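Local coordinates for 336aa long hypothetical dTDP-glucose 4,6-dehydratase (Pyrococcus horikoshii, PDB 2HUN) that probably acts as an NAD-dependent dTDP-glucose 4,6-dehydratase, a lyase built on a Rossmann fold, at the interface of chains A and B. Sequence-based numbering; all coordinates share one arbitrary frame. Chains: chain A/B, 336aa long hypothetical dTDP-glucose 4,6-dehydratase.

The interface of chains A and B. Residues chain A 91-92, 95-96, 150, 153; chain B 107, 111, 114, 165, 169.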
ATOM      1  N   SER A  91       7.340  15.172   3.214  1.00 33.62           N
ATOM      2  CA  SER A  91       6.767  14.213   2.261  1.00 31.73           C
ATOM      3  C   SER A  91       5.803  14.905   1.301  1.00 31.21           C
ATOM      4  O   SER A  91       5.625  14.471   0.168  1.00 31.55           O
ATOM      5  CB  SER A  91       6.058  13.055   2.996  1.00 31.03           C
ATOM      6  OG  SER A  91       4.817  13.437   3.569  1.00 26.48           O
ATOM      7  N   ILE A  92       5.194  15.998   1.753  1.00 32.53           N
ATOM      8  CA  ILE A  92       4.264  16.747   0.915  1.00 32.55           C
ATOM      9  C   ILE A  92       5.021  17.574  -0.127  1.00 33.18           C
ATOM     10  O   ILE A  92       4.554  17.740  -1.251  1.00 32.97           O
ATOM     11  CB  ILE A  92       3.375  17.674   1.771  1.00 33.30           C
ATOM     12  CG1 ILE A  92       2.532  16.822   2.723  1.00 32.12           C
ATOM     13  CG2 ILE A  92       2.478  18.537   0.873  1.00 33.83           C
ATOM     14  CD1 ILE A  92       1.703  17.609   3.706  1.00 33.57           C
ATOM     15  N   PRO A  95       7.814  14.075  -2.266  1.00 34.31           N
ATOM     16  CA  PRO A  95       7.449  12.685  -1.992  1.00 32.50           C
ATOM     17  C   PRO A  95       8.446  11.659  -2.525  1.00 30.20           C
ATOM     18  O   PRO A  95       8.517  10.546  -2.009  1.00 28.74           O
ATOM     19  CB  PRO A  95       6.071  12.556  -2.642  1.00 32.51           C
ATOM     20  CG  PRO A  95       6.182  13.468  -3.821  1.00 34.10           C
ATOM     21  CD  PRO A  95       6.872  14.685  -3.224  1.00 34.32           C
ATOM     22  N   GLU A  96       9.218  12.034  -3.544  1.00 28.20           N
ATOM     23  CA  GLU A  96      10.185  11.114  -4.132  1.00 28.29           C
ATOM     24  C   GLU A  96      11.030  10.463  -3.056  1.00 28.08           C
ATOM     25  O   GLU A  96      11.246   9.255  -3.058  1.00 27.71           O
ATOM     26  CB  GLU A  96      11.110  11.838  -5.109  1.00 31.76           C
ATOM     27  CG  GLU A  96      10.402  12.727  -6.099  1.00 40.89           C
ATOM     28  CD  GLU A  96      10.327  14.169  -5.633  1.00 43.64           C
ATOM     29  OE1 GLU A  96       9.674  14.444  -4.606  1.00 44.15           O
ATOM     30  OE2 GLU A  96      10.935  15.030  -6.303  1.00 49.90           O
ATOM     31  N   PRO A 150       1.898  11.718   1.743  1.00 24.90           N
ATOM     32  CA  PRO A 150       2.770  10.839   0.961  1.00 24.83           C
ATOM     33  C   PRO A 150       3.569   9.947   1.900  1.00 25.17           C
ATOM     34  O   PRO A 150       3.902   8.808   1.569  1.00 27.65           O
ATOM     35  CB  PRO A 150       3.654  11.821   0.192  1.00 24.26           C
ATOM     36  CG  PRO A 150       2.726  12.981  -0.035  1.00 25.56           C
ATOM     37  CD  PRO A 150       2.068  13.124   1.333  1.00 26.77           C
ATOM     38  N   ALA A 153       1.226   7.228   3.025  1.00 23.92           N
ATOM     39  CA  ALA A 153       0.811   6.467   1.853  1.00 23.49           C
ATOM     40  C   ALA A 153       1.940   5.534   1.415  1.00 23.71           C
ATOM     41  O   ALA A 153       1.685   4.412   0.953  1.00 22.97           O
ATOM     42  CB  ALA A 153       0.429   7.404   0.716  1.00 23.66           C
TER
ATOM     43  N   TYR B 107       2.525   6.040  -9.409  1.00 23.49           N
ATOM     44  CA  TYR B 107       3.160   7.151  -8.704  1.00 24.52           C
ATOM     45  C   TYR B 107       3.478   8.296  -9.673  1.00 25.20           C
ATOM     46  O   TYR B 107       3.236   9.462  -9.369  1.00 24.95           O
ATOM     47  CB  TYR B 107       4.458   6.676  -8.042  1.00 26.14           C
ATOM     48  CG  TYR B 107       5.386   7.799  -7.639  1.00 27.24           C
ATOM     49  CD1 TYR B 107       5.239   8.447  -6.417  1.00 27.36           C
ATOM     50  CD2 TYR B 107       6.395   8.233  -8.501  1.00 27.29           C
ATOM     51  CE1 TYR B 107       6.073   9.503  -6.058  1.00 28.62           C
ATOM     52  CE2 TYR B 107       7.233   9.289  -8.155  1.00 28.26           C
ATOM     53  CZ  TYR B 107       7.066   9.916  -6.936  1.00 28.68           C
ATOM     54  OH  TYR B 107       7.901  10.950  -6.587  1.00 33.63           O
ATOM     55  N   GLU B 111       1.900  12.032  -9.827  1.00 28.83           N
ATOM     56  CA  GLU B 111       2.710  13.240  -9.785  1.00 31.12           C
ATOM     57  C   GLU B 111       2.343  14.176 -10.937  1.00 30.65           C
ATOM     58  O   GLU B 111       2.292  15.394 -10.757  1.00 32.37           O
ATOM     59  CB  GLU B 111       4.199  12.882  -9.812  1.00 30.74           C
ATOM     60  CG  GLU B 111       4.721  12.442  -8.445  1.00 29.44           C
ATOM     61  CD  GLU B 111       4.742  13.583  -7.433  1.00 30.57           C
ATOM     62  OE1 GLU B 111       5.672  14.413  -7.503  1.00 29.09           O
ATOM     63  OE2 GLU B 111       3.831  13.659  -6.576  1.00 26.53           O
ATOM     64  N   ARG B 114      -1.092  15.913  -9.853  1.00 28.49           N
ATOM     65  CA  ARG B 114      -0.936  16.918  -8.802  1.00 29.44           C
ATOM     66  C   ARG B 114      -0.150  18.141  -9.267  1.00 28.87           C
ATOM     67  O   ARG B 114      -0.413  19.256  -8.827  1.00 28.07           O
ATOM     68  CB  ARG B 114      -0.219  16.319  -7.585  1.00 31.29           C
ATOM     69  CG  ARG B 114       1.151  15.746  -7.918  1.00 34.66           C
ATOM     70  CD  ARG B 114       2.154  15.805  -6.761  1.00 37.70           C
ATOM     71  NE  ARG B 114       2.539  17.167  -6.405  1.00 36.63           N
ATOM     72  CZ  ARG B 114       3.713  17.509  -5.874  1.00 37.46           C
ATOM     73  NH1 ARG B 114       4.645  16.595  -5.633  1.00 36.07           N
ATOM     74  NH2 ARG B 114       3.949  18.774  -5.558  1.00 35.21           N
ATOM     75  N   TRP B 165      -2.266  10.538  -2.085  1.00 24.76           N
ATOM     76  CA  TRP B 165      -2.112  11.698  -2.963  1.00 25.35           C
ATOM     77  C   TRP B 165      -3.414  12.495  -3.077  1.00 26.66           C
ATOM     78  O   TRP B 165      -3.403  13.721  -3.056  1.00 27.53           O
ATOM     79  CB  TRP B 165      -1.680  11.258  -4.362  1.00 24.01           C
ATOM     80  CG  TRP B 165      -0.223  11.432  -4.654  1.00 24.59           C
ATOM     81  CD1 TRP B 165       0.327  12.235  -5.611  1.00 25.68           C
ATOM     82  CD2 TRP B 165       0.873  10.779  -4.001  1.00 25.31           C
ATOM     83  NE1 TRP B 165       1.698  12.123  -5.598  1.00 25.93           N
ATOM     84  CE2 TRP B 165       2.059  11.236  -4.619  1.00 25.30           C
ATOM     85  CE3 TRP B 165       0.966   9.847  -2.955  1.00 24.60           C
ATOM     86  CZ2 TRP B 165       3.330  10.798  -4.222  1.00 25.61           C
ATOM     87  CZ3 TRP B 165       2.232   9.409  -2.557  1.00 25.02           C
ATOM     88  CH2 TRP B 165       3.397   9.888  -3.194  1.00 26.49           C
ATOM     89  N   TYR B 169      -3.035  16.360  -2.003  1.00 27.97           N
ATOM     90  CA  TYR B 169      -3.139  17.432  -2.984  1.00 27.99           C
ATOM     91  C   TYR B 169      -4.564  17.780  -3.399  1.00 28.03           C
ATOM     92  O   TYR B 169      -4.778  18.444  -4.416  1.00 27.72           O
ATOM     93  CB  TYR B 169      -2.300  17.064  -4.208  1.00 26.84           C
ATOM     94  CG  TYR B 169      -0.869  16.720  -3.844  1.00 28.73           C
ATOM     95  CD1 TYR B 169       0.016  17.708  -3.407  1.00 29.67           C
ATOM     96  CD2 TYR B 169      -0.413  15.402  -3.888  1.00 28.98           C
ATOM     97  CE1 TYR B 169       1.318  17.393  -3.023  1.00 29.09           C
ATOM     98  CE2 TYR B 169       0.889  15.076  -3.503  1.00 29.55           C
ATOM     99  CZ  TYR B 169       1.748  16.078  -3.072  1.00 29.12           C
ATOM    100  OH  TYR B 169       3.031  15.765  -2.689  1.00 27.84           O
TER
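B:Tyr169 meets A:Ile92 with its CG anti to its own carbonyl carbon (chi1 -54°), a turn that sends the phenol toward chain A. The hydroxyl OH of B:Tyr169 donates a hydrogen bond to the backbone O of A:Ile92 at 2.9 Å. That oxygen lies at the edge of the tyrosine ring, in its plane. The donor sits 29° from the carbonyl plane, with a C=O...donor angle of 124°.

A:Pro95 is the apolar tooth of the patch. CB of A:Pro95 rests 3.6 Å from CZ2 on the benzo rim of B:Trp165. The far corner of the same indole touches A:Pro150, with CZ3 of B:Trp165 3.8 Å from CA of A:Pro150, and thus spans both prolines. CE2, on the edge of B:Tyr169, sits over one indole face near its rim. One face of the phenol carries NE of B:Arg114.

B:Glu111 links the indole and the guanidinium from within chain B. OE2 of B:Glu111 accepts from NE1 of B:Trp165 at 2.8 Å through the anti lone pair. The syn lone pair of OE2 of B:Glu111 takes NH1 of B:Arg114 at 3.2 Å, almost straight and in the guanidinium plane. The carboxylate also forms a salt bridge with this arginine, and CD of B:Glu111 meets CG of A:Pro95 tip to tip at 3.9 Å. An alanine in place of B:Glu111 would probably leave the indole N-H and the arginine charge without their mate and free the guanidinium to turn.

At the other end, B:Tyr107 crosses A:Glu96 at about a right angle, its OH beside the aliphatic part of the glutamate.

The patch is part of a two-fold symmetric interface, probably that of a dimer. Chain B contributes helices 96-116 and 150-168, with B:Tyr169 just past the latter. Chain A contributes the end of helix 88-93, A:Pro95 and the starts of helices 96-116 and 150-168.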